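PDB 5HZD: terminal uridylyltransferase 1 from Trypanosoma brucei, which adds uridines from UTP to the 3' ends of guide RNAs, ribosomal RNAs and some mRNAs during mitochondrial RNA editing. Local coordinates for residues 7-12 / 479-484; 332-337 / 463-468; 405-410 / 490-495. All coordinates share one frame; numbering follows the deposited sequence.

Contact 1. Residues 7-12 / 479-484. With ZN (zinc ion), chain B.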
loop_
_atom_site.group_PDB
_atom_site.type_symbol
_atom_site.label_atom_id
_atom_site.label_comp_id
_atom_site.label_asym_id
_atom_site.label_seq_id
_atom_site.Cartn_x
_atom_site.Cartn_y
_atom_site.Cartn_z
ATOM N N SER A 7 23.336 -13.782 -19.984
ATOM C CA SER A 7 23.262 -15.125 -19.434
ATOM C C SER A 7 21.803 -15.501 -19.198
ATOM O O SER A 7 20.957 -14.662 -18.864
ATOM C CB SER A 7 24.066 -15.254 -18.133
ATOM O OG SER A 7 23.486 -14.507 -17.073
ATOM N N CYS A 8 21.537 -16.793 -19.388
ATOM C CA CYS A 8 20.217 -17.378 -19.132
ATOM C C CYS A 8 19.923 -17.458 -17.635
ATOM O O CYS A 8 20.835 -17.677 -16.827
ATOM C CB CYS A 8 20.172 -18.769 -19.760
ATOM S SG CYS A 8 18.494 -19.440 -19.673
ATOM N N ASP A 9 18.653 -17.246 -17.255
ATOM C CA ASP A 9 18.225 -17.354 -15.855
ATOM C C ASP A 9 17.590 -18.717 -15.535
ATOM O O ASP A 9 17.113 -18.922 -14.420
ATOM C CB ASP A 9 17.238 -16.234 -15.490
ATOM C CG ASP A 9 15.923 -16.344 -16.245
ATOM O OD1 ASP A 9 15.915 -16.982 -17.330
ATOM O OD2 ASP A 9 14.916 -15.785 -15.745
ATOM N N ALA A 10 17.592 -19.630 -16.499
ATOM C CA ALA A 10 16.879 -20.911 -16.357
ATOM C C ALA A 10 17.800 -22.111 -16.480
ATOM O O ALA A 10 17.396 -23.250 -16.254
ATOM C CB ALA A 10 15.758 -21.019 -17.385
ATOM N N CYS A 11 19.039 -21.872 -16.885
ATOM C CA CYS A 11 20.045 -22.915 -16.801
ATOM C C CYS A 11 21.361 -22.243 -16.452
ATOM O O CYS A 11 21.524 -21.049 -16.688
ATOM C CB CYS A 11 20.115 -23.729 -18.079
ATOM S SG CYS A 11 20.677 -22.852 -19.499
ATOM N N PRO A 12 22.287 -22.992 -15.845
ATOM C CA PRO A 12 23.438 -22.297 -15.262
ATOM C C PRO A 12 24.590 -22.087 -16.237
ATOM O O PRO A 12 25.572 -21.468 -15.850
ATOM C CB PRO A 12 23.871 -23.246 -14.142
ATOM C CG PRO A 12 23.515 -24.601 -14.668
ATOM C CD PRO A 12 22.240 -24.415 -15.463
ATOM N N ILE A 479 14.266 -10.212 -12.437
ATOM C CA ILE A 479 13.633 -10.752 -13.628
ATOM C C ILE A 479 14.630 -11.044 -14.733
ATOM O O ILE A 479 15.026 -10.141 -15.483
ATOM C CB ILE A 479 12.504 -9.816 -14.126
ATOM C CG1 ILE A 479 11.504 -9.593 -12.989
ATOM C CG2 ILE A 479 11.850 -10.414 -15.381
ATOM C CD1 ILE A 479 10.377 -8.616 -13.333
ATOM N N GLY A 480 15.059 -12.300 -14.826
ATOM C CA GLY A 480 15.922 -12.729 -15.907
ATOM C C GLY A 480 15.136 -13.021 -17.179
ATOM O O GLY A 480 13.931 -12.786 -17.229
ATOM N N VAL A 481 15.794 -13.547 -18.199
ATOM C CA VAL A 481 15.172 -13.620 -19.522
ATOM C C VAL A 481 13.896 -14.474 -19.577
ATOM O O VAL A 481 12.885 -14.018 -20.137
ATOM C CB VAL A 481 16.169 -14.029 -20.625
ATOM C CG1 VAL A 481 16.701 -15.450 -20.438
ATOM C CG2 VAL A 481 15.524 -13.843 -22.019
ATOM N N THR A 482 13.917 -15.682 -19.023
ATOM C CA THR A 482 12.697 -16.496 -19.075
ATOM C C THR A 482 11.596 -15.856 -18.247
ATOM O O THR A 482 10.434 -15.813 -18.681
ATOM C CB THR A 482 12.929 -17.995 -18.691
ATOM O OG1 THR A 482 13.405 -18.085 -17.341
ATOM C CG2 THR A 482 13.921 -18.593 -19.622
ATOM N N LYS A 483 11.928 -15.303 -17.083
ATOM C CA LYS A 483 10.893 -14.637 -16.309
ATOM C C LYS A 483 10.335 -13.455 -17.115
ATOM O O LYS A 483 9.133 -13.168 -17.063
ATOM C CB LYS A 483 11.433 -14.169 -14.945
ATOM C CG LYS A 483 11.623 -15.285 -13.932
ATOM C CD LYS A 483 11.722 -14.738 -12.507
ATOM C CE LYS A 483 11.959 -15.871 -11.521
ATOM N NZ LYS A 483 12.071 -15.362 -10.125
ATOM N N SER A 484 11.196 -12.768 -17.865
ATOM C CA SER A 484 10.754 -11.556 -18.583
ATOM C C SER A 484 9.766 -11.947 -19.676
ATOM O O SER A 484 8.829 -11.201 -19.970
ATOM C CB SER A 484 11.933 -10.765 -19.194
ATOM O OG SER A 484 12.461 -11.401 -20.349
HETATM ZN ZN ZN B . 18.918 -21.571 -20.433
HETATM O O HOH W 1 18.571 -13.429 -18.007
HETATM O O HOH W 2 15.153 -14.760 -13.294
#
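Asp-9, in the zinc-binding turn of the atypical C2H2 finger, sets its carboxylate against the first turn of helix 481-497 and grips Thr-482. The tight part is OD1: it takes the backbone N of Thr-482 at 2.9 Å (N-H...O 161°) and the hydroxyl OG1 of the same residue at 2.7 Å. Both come on the syn side, from opposite faces of the carboxylate plane and roughly 30° out of it. Thr-482 OG1 lies between its own backbone N and carbonyl carbon (chi1 62°), letting N and OG1 both reach Asp-9 OD1. The CB of Ala-10 backs this pair, 3.8 Å from Thr-482 CG2, and Val-481 CG1 lies against Asp-9 OD1. OD2 is held more loosely: its bond from Lys-483 N is weak, 3.3 Å long, and a water that donates to OD2 accepts from Gly-480 N. A second water joins Ser-7 O to Val-481 N. The end of the Lys-483 side chain leads away, its NZ bonded to Asn-331 O. Behind Asp-9, Cys-8 SG binds the zinc ion at 2.3 Å and also accepts from Ala-10 N at 3.3 Å; Cys-11, His-25 and His-30 complete the site. A carboxylate facing the N-H groups of a helix start, where Gly-480 at the N-cap has no side chain of its own, should be stabilised as the anion by the helix dipole. The chemistry thus ties the zinc-ordered turn to the helix, consistent with the need for the finger in folding of the catalytic domain.

Contact 2. Residues 332-337 / 463-468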
loop_
_atom_site.group_PDB
_atom_site.type_symbol
_atom_site.label_atom_id
_atom_site.label_comp_id
_atom_site.label_asym_id
_atom_site.label_seq_id
_atom_site.Cartn_x
_atom_site.Cartn_y
_atom_site.Cartn_z
ATOM N N GLY A 332 10.314 -12.775 -7.043
ATOM C CA GLY A 332 11.224 -11.986 -7.865
ATOM C C GLY A 332 10.551 -11.183 -8.969
ATOM O O GLY A 332 11.224 -10.519 -9.782
ATOM N N TYR A 333 9.223 -11.245 -9.031
ATOM C CA TYR A 333 8.542 -10.447 -10.045
ATOM C C TYR A 333 8.329 -9.046 -9.483
ATOM O O TYR A 333 8.987 -8.654 -8.492
ATOM C CB TYR A 333 7.243 -11.098 -10.508
ATOM C CG TYR A 333 7.460 -12.382 -11.288
ATOM C CD1 TYR A 333 7.630 -12.358 -12.666
ATOM C CD2 TYR A 333 7.495 -13.607 -10.634
ATOM C CE1 TYR A 333 7.828 -13.525 -13.385
ATOM C CE2 TYR A 333 7.698 -14.787 -11.339
ATOM C CZ TYR A 333 7.859 -14.731 -12.719
ATOM O OH TYR A 333 8.066 -15.903 -13.430
ATOM N N PHE A 334 7.422 -8.278 -10.082
ATOM C CA PHE A 334 7.260 -6.883 -9.662
ATOM C C PHE A 334 6.423 -6.744 -8.394
ATOM O O PHE A 334 5.659 -7.627 -8.011
ATOM C CB PHE A 334 6.563 -6.097 -10.767
ATOM C CG PHE A 334 7.400 -5.884 -11.984
ATOM C CD1 PHE A 334 8.640 -5.268 -11.904
ATOM C CD2 PHE A 334 6.923 -6.267 -13.231
ATOM C CE1 PHE A 334 9.414 -5.059 -13.043
ATOM C CE2 PHE A 334 7.683 -6.042 -14.367
ATOM C CZ PHE A 334 8.923 -5.445 -14.282
ATOM N N THR A 335 6.581 -5.603 -7.743
ATOM C CA THR A 335 5.723 -5.223 -6.640
ATOM C C THR A 335 4.536 -4.412 -7.152
ATOM O O THR A 335 4.509 -3.944 -8.308
ATOM C CB THR A 335 6.493 -4.304 -5.691
ATOM O OG1 THR A 335 6.980 -3.165 -6.423
ATOM C CG2 THR A 335 7.665 -5.031 -5.070
ATOM N N SER A 336 3.566 -4.172 -6.285
ATOM C CA SER A 336 2.455 -3.309 -6.670
ATOM C C SER A 336 2.931 -1.901 -6.993
ATOM O O SER A 336 2.407 -1.242 -7.912
ATOM C CB SER A 336 1.391 -3.277 -5.575
ATOM O OG SER A 336 0.790 -4.574 -5.473
ATOM N N TYR A 337 3.936 -1.422 -6.276
ATOM C CA TYR A 337 4.498 -0.113 -6.570
ATOM C C TYR A 337 5.050 -0.086 -7.997
ATOM O O TYR A 337 4.806 0.883 -8.720
ATOM C CB TYR A 337 5.622 0.192 -5.567
ATOM C CG TYR A 337 6.226 1.586 -5.606
ATOM C CD1 TYR A 337 5.435 2.721 -5.607
ATOM C CD2 TYR A 337 7.607 1.755 -5.523
ATOM C CE1 TYR A 337 6.009 4.009 -5.586
ATOM C CE2 TYR A 337 8.191 3.036 -5.489
ATOM C CZ TYR A 337 7.386 4.150 -5.523
ATOM O OH TYR A 337 7.973 5.415 -5.491
ATOM N N LEU A 463 14.141 -6.251 -17.820
ATOM C CA LEU A 463 13.031 -5.313 -17.730
ATOM C C LEU A 463 13.397 -4.294 -16.678
ATOM O O LEU A 463 13.638 -4.664 -15.512
ATOM C CB LEU A 463 11.758 -6.037 -17.288
ATOM C CG LEU A 463 11.333 -7.274 -18.072
ATOM C CD1 LEU A 463 9.942 -7.695 -17.590
ATOM C CD2 LEU A 463 11.312 -6.967 -19.563
ATOM N N CYS A 464 13.458 -3.018 -17.051
ATOM C CA CYS A 464 13.963 -2.013 -16.122
ATOM C C CYS A 464 12.927 -0.983 -15.721
ATOM O O CYS A 464 12.319 -0.334 -16.586
ATOM C CB CYS A 464 15.151 -1.277 -16.749
ATOM S SG CYS A 464 16.574 -2.362 -16.982
ATOM N N ILE A 465 12.748 -0.812 -14.409
ATOM C CA ILE A 465 11.864 0.217 -13.864
ATOM C C ILE A 465 12.689 0.902 -12.775
ATOM O O ILE A 465 13.149 0.241 -11.825
ATOM C CB ILE A 465 10.611 -0.410 -13.235
ATOM C CG1 ILE A 465 9.814 -1.163 -14.300
ATOM C CG2 ILE A 465 9.754 0.678 -12.626
ATOM C CD1 ILE A 465 8.542 -1.820 -13.713
ATOM N N GLU A 466 12.926 2.195 -12.937
ATOM C CA GLU A 466 13.748 2.936 -11.983
ATOM C C GLU A 466 12.914 3.290 -10.746
ATOM O O GLU A 466 11.810 3.856 -10.860
ATOM C CB GLU A 466 14.307 4.201 -12.655
ATOM C CG GLU A 466 15.195 5.067 -11.716
ATOM C CD GLU A 466 15.956 6.210 -12.389
ATOM O OE1 GLU A 466 15.595 6.692 -13.492
ATOM O OE2 GLU A 466 16.971 6.650 -11.797
ATOM N N ASP A 467 13.415 2.959 -9.550
ATOM C CA ASP A 467 12.745 3.401 -8.323
ATOM C C ASP A 467 12.898 4.923 -8.183
ATOM O O ASP A 467 14.004 5.472 -8.320
ATOM C CB ASP A 467 13.365 2.717 -7.102
ATOM C CG ASP A 467 12.619 3.026 -5.837
ATOM O OD1 ASP A 467 12.788 4.130 -5.303
ATOM O OD2 ASP A 467 11.882 2.159 -5.359
ATOM N N PRO A 468 11.780 5.632 -7.937
ATOM C CA PRO A 468 11.840 7.094 -7.903
ATOM C C PRO A 468 12.807 7.683 -6.872
ATOM O O PRO A 468 13.452 8.690 -7.170
ATOM C CB PRO A 468 10.400 7.474 -7.545
ATOM C CG PRO A 468 9.591 6.414 -8.208
ATOM C CD PRO A 468 10.394 5.141 -7.973
HETATM O O HOH W 3 10.538 5.372 -4.497
#
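Tyr-337 reaches Pro-468 tip to tip, joining a UTP-binding residue at the start of helix 336-349 to what is assigned as the nucleotide recognition motif. Its CB already points at 463-468, and CG stands anti to the backbone N (chi1 -173°). The first contacts with 463-468 come at CE2, which has Asp-467 OD2 at its edge, in the ring plane and 3.8 Å away, with Pro-468 CD at 3.9 Å. The carboxylate plane is turned 60° from the ring. Next, Tyr-337 CZ is 4.0 Å from Pro-468 CD and 4.1 Å from CG. At the tip, OH comes within 3.3 Å of Pro-468 CG and shares a water with Asp-467: the water is 2.8 Å from OH and donates to OD1. That same OD1 accepts from the backbone N of Tyr-469, closing an Asx turn, and from Glu-470 N, so the recognition motif itself positions the carboxylate. Phe-334 makes the second, wholly apolar part. Ile-465 CD1 presses on its CE1 at 3.4 Å and stays close to CZ, which also meets Leu-463 CD1 at 4.1 Å; the phenyl and the Leu-463 side chain cross at about a right angle. Thr-335, between the two aromatic residues, caps helix 336-349 through OG1 to Ala-338 N. Around the contact, Asn-296 and Leu-300 of helix 292-304 touch the tyrosine, Ile-341 and Met-342 of helix 336-349 pack on Ile-465, and Leu-463 rests on helix 481-497, while Cys-464 and Glu-466 pair through their backbones with Ile-417, just beyond strand 415-416.

Contact 3. Residues 405-410 / 490-495. With SO4 (sulfate ion), chain E.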
loop_
_atom_site.group_PDB
_atom_site.type_symbol
_atom_site.label_atom_id
_atom_site.label_comp_id
_atom_site.label_asym_id
_atom_site.label_seq_id
_atom_site.Cartn_x
_atom_site.Cartn_y
_atom_site.Cartn_z
ATOM N N PHE A 405 0.974 -0.274 -25.479
ATOM C CA PHE A 405 2.239 0.440 -25.277
ATOM C C PHE A 405 3.331 -0.523 -24.835
ATOM O O PHE A 405 4.440 -0.526 -25.400
ATOM C CB PHE A 405 2.021 1.544 -24.236
ATOM C CG PHE A 405 3.246 2.365 -23.955
ATOM C CD1 PHE A 405 3.702 3.299 -24.870
ATOM C CD2 PHE A 405 3.947 2.197 -22.776
ATOM C CE1 PHE A 405 4.863 4.074 -24.627
ATOM C CE2 PHE A 405 5.105 2.977 -22.507
ATOM C CZ PHE A 405 5.554 3.914 -23.422
ATOM N N TYR A 406 3.023 -1.374 -23.861
ATOM C CA TYR A 406 4.077 -2.240 -23.350
ATOM C C TYR A 406 4.304 -3.472 -24.190
ATOM O O TYR A 406 5.338 -4.133 -24.057
ATOM C CB TYR A 406 3.854 -2.558 -21.872
ATOM C CG TYR A 406 4.168 -1.352 -21.011
ATOM C CD1 TYR A 406 5.461 -0.825 -20.976
ATOM C CD2 TYR A 406 3.167 -0.728 -20.250
ATOM C CE1 TYR A 406 5.768 0.288 -20.197
ATOM C CE2 TYR A 406 3.473 0.393 -19.447
ATOM C CZ TYR A 406 4.769 0.882 -19.438
ATOM O OH TYR A 406 5.086 1.977 -18.673
ATOM N N SER A 407 3.354 -3.795 -25.060
ATOM C CA SER A 407 3.564 -4.928 -25.945
ATOM C C SER A 407 4.307 -4.543 -27.238
ATOM O O SER A 407 5.068 -5.351 -27.770
ATOM C CB SER A 407 2.209 -5.606 -26.285
ATOM O OG SER A 407 1.565 -6.196 -25.148
ATOM N N PHE A 408 4.128 -3.312 -27.725
ATOM C CA PHE A 408 4.647 -2.928 -29.057
ATOM C C PHE A 408 5.430 -1.635 -29.153
ATOM O O PHE A 408 6.209 -1.457 -30.091
ATOM C CB PHE A 408 3.510 -2.884 -30.099
ATOM C CG PHE A 408 2.922 -4.222 -30.388
ATOM C CD1 PHE A 408 3.659 -5.182 -31.054
ATOM C CD2 PHE A 408 1.642 -4.541 -29.964
ATOM C CE1 PHE A 408 3.128 -6.445 -31.300
ATOM C CE2 PHE A 408 1.102 -5.781 -30.203
ATOM C CZ PHE A 408 1.842 -6.744 -30.876
ATOM N N GLU A 409 5.223 -0.707 -28.231
ATOM C CA GLU A 409 5.827 0.614 -28.368
ATOM C C GLU A 409 7.041 0.802 -27.467
ATOM O O GLU A 409 8.115 1.239 -27.922
ATOM C CB GLU A 409 4.798 1.676 -28.010
ATOM C CG GLU A 409 3.524 1.639 -28.803
ATOM C CD GLU A 409 2.672 2.834 -28.465
ATOM O OE1 GLU A 409 1.564 2.653 -27.931
ATOM O OE2 GLU A 409 3.150 3.972 -28.686
ATOM N N PHE A 410 6.884 0.468 -26.188
ATOM C CA PHE A 410 7.994 0.667 -25.248
ATOM C C PHE A 410 9.193 -0.216 -25.595
ATOM O O PHE A 410 9.041 -1.415 -25.856
ATOM C CB PHE A 410 7.536 0.410 -23.795
ATOM C CG PHE A 410 8.627 0.665 -22.809
ATOM C CD1 PHE A 410 9.048 1.963 -22.565
ATOM C CD2 PHE A 410 9.273 -0.389 -22.183
ATOM C CE1 PHE A 410 10.111 2.223 -21.693
ATOM C CE2 PHE A 410 10.345 -0.146 -21.311
ATOM C CZ PHE A 410 10.772 1.154 -21.075
ATOM N N GLU A 490 1.980 -12.197 -20.449
ATOM C CA GLU A 490 0.799 -11.634 -19.792
ATOM C C GLU A 490 0.394 -10.274 -20.360
ATOM O O GLU A 490 -0.811 -9.955 -20.403
ATOM C CB GLU A 490 0.970 -11.579 -18.267
ATOM C CG GLU A 490 1.208 -12.966 -17.613
ATOM C CD GLU A 490 0.158 -14.022 -17.975
ATOM O OE1 GLU A 490 -1.048 -13.691 -18.129
ATOM O OE2 GLU A 490 0.540 -15.223 -18.131
ATOM N N LEU A 491 1.357 -9.478 -20.819
ATOM C CA LEU A 491 0.983 -8.194 -21.431
ATOM C C LEU A 491 0.254 -8.453 -22.756
ATOM O O LEU A 491 -0.749 -7.780 -23.052
ATOM C CB LEU A 491 2.235 -7.344 -21.629
ATOM C CG LEU A 491 2.800 -6.806 -20.321
ATOM C CD1 LEU A 491 4.247 -6.373 -20.531
ATOM C CD2 LEU A 491 1.972 -5.625 -19.794
ATOM N N TYR A 492 0.707 -9.433 -23.544
ATOM C CA TYR A 492 -0.018 -9.757 -24.777
ATOM C C TYR A 492 -1.400 -10.269 -24.433
ATOM O O TYR A 492 -2.365 -9.935 -25.124
ATOM C CB TYR A 492 0.682 -10.850 -25.613
ATOM C CG TYR A 492 2.011 -10.483 -26.185
ATOM C CD1 TYR A 492 2.152 -9.372 -27.004
ATOM C CD2 TYR A 492 3.122 -11.285 -25.948
ATOM C CE1 TYR A 492 3.389 -9.040 -27.550
ATOM C CE2 TYR A 492 4.365 -10.966 -26.480
ATOM C CZ TYR A 492 4.486 -9.852 -27.283
ATOM O OH TYR A 492 5.716 -9.516 -27.811
ATOM N N ARG A 493 -1.514 -11.105 -23.389
ATOM C CA ARG A 493 -2.784 -11.697 -23.018
ATOM C C ARG A 493 -3.752 -10.589 -22.587
ATOM O O ARG A 493 -4.937 -10.618 -22.965
ATOM C CB ARG A 493 -2.593 -12.723 -21.905
ATOM C CG ARG A 493 -3.791 -13.617 -21.733
ATOM C CD ARG A 493 -3.780 -14.503 -20.504
ATOM N NE ARG A 493 -2.484 -15.082 -20.167
ATOM C CZ ARG A 493 -1.981 -16.224 -20.638
ATOM N NH1 ARG A 493 -2.618 -16.984 -21.538
ATOM N NH2 ARG A 493 -0.795 -16.602 -20.201
ATOM N N GLY A 494 -3.254 -9.602 -21.849
ATOM C CA GLY A 494 -4.114 -8.502 -21.432
ATOM C C GLY A 494 -4.641 -7.707 -22.616
ATOM O O GLY A 494 -5.825 -7.353 -22.653
ATOM N N LEU A 495 -3.764 -7.430 -23.582
ATOM C CA LEU A 495 -4.116 -6.683 -24.787
ATOM C C LEU A 495 -5.244 -7.397 -25.513
ATOM O O LEU A 495 -6.266 -6.794 -25.852
ATOM C CB LEU A 495 -2.909 -6.597 -25.711
ATOM C CG LEU A 495 -3.104 -5.857 -27.022
ATOM C CD1 LEU A 495 -3.390 -4.386 -26.724
ATOM C CD2 LEU A 495 -1.863 -5.978 -27.891
HETATM S S SO4 E . -5.176 -17.932 -23.742
HETATM O O1 SO4 E . -4.134 -18.824 -23.232
HETATM O O2 SO4 E . -4.924 -16.552 -23.306
HETATM O O3 SO4 E . -6.471 -18.378 -23.224
HETATM O O4 SO4 E . -5.172 -18.000 -25.204
HETATM O O HOH W 4 5.953 -7.306 -29.490
#
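A steep helix-helix crossing joins the C-terminal end of helix 385-409 to helix 481-497, Ser-407 meeting Leu-491 and Tyr-492 where the two backbones come nearest. The short axes approach to 9.1 Å at a signed angle of -107°. Ser-407 is small enough to sit in the crossing: its CB lies 3.8 Å from both CD1 and CE1 of the Tyr-492 ring, and its OG, bonded back to Phe-403 O in its own helix, rests 3.8 Å from Leu-491 CB. Leu-491 CD1 packs on Tyr-406 CB at 4.1 Å. Leu-495 CD2 meets the ring edge of Phe-408 at CE2, 3.8 Å away, the two side chains crossing at about a right angle. A water links Ser-407 O to Tyr-492 OH, lying in the plane of the tyrosine ring; this hydroxyl also bonds Arg-41. Arg-493 grips Glu-490 side-on through NE and NH2, and NH1 bonds a sulfate ion, probably from the crystallisation liquor, that Arg-39 also holds. Phe-405 O accepts from Glu-409 N and Phe-410 N, the latter closing a pi-type turn. Ala-44 of helix 37-47 also covers Phe-408 and Tyr-492 in this near-perpendicular packing, part of the helical region of the Cid1-like TUTase fold.

Contacts 1 and 2 touch, with centres about 17 Å apart: Ile-479 CD1 packs on Phe-334 CZ at 3.6 Å, and Ser-484 CB lies 3.7 Å from Leu-463 CG. Contact 2 is nested inside the long chain loop that contact 1 closes. Contacts 1 and 3 share helix 481-497, the finger meeting its first turn and helix 385-409 packing on a later one; their centres lie about 20 Å apart, their nearest atoms about 7 Å. Contacts 2 and 3 come within about 5 Å without touching. The helix start and its lead-in thus pack on residues next to the UTP-binding pair Ser-336 and Tyr-337; the Tyr-337 side chain is about 3 Å from that of UTP-binding Asn-296.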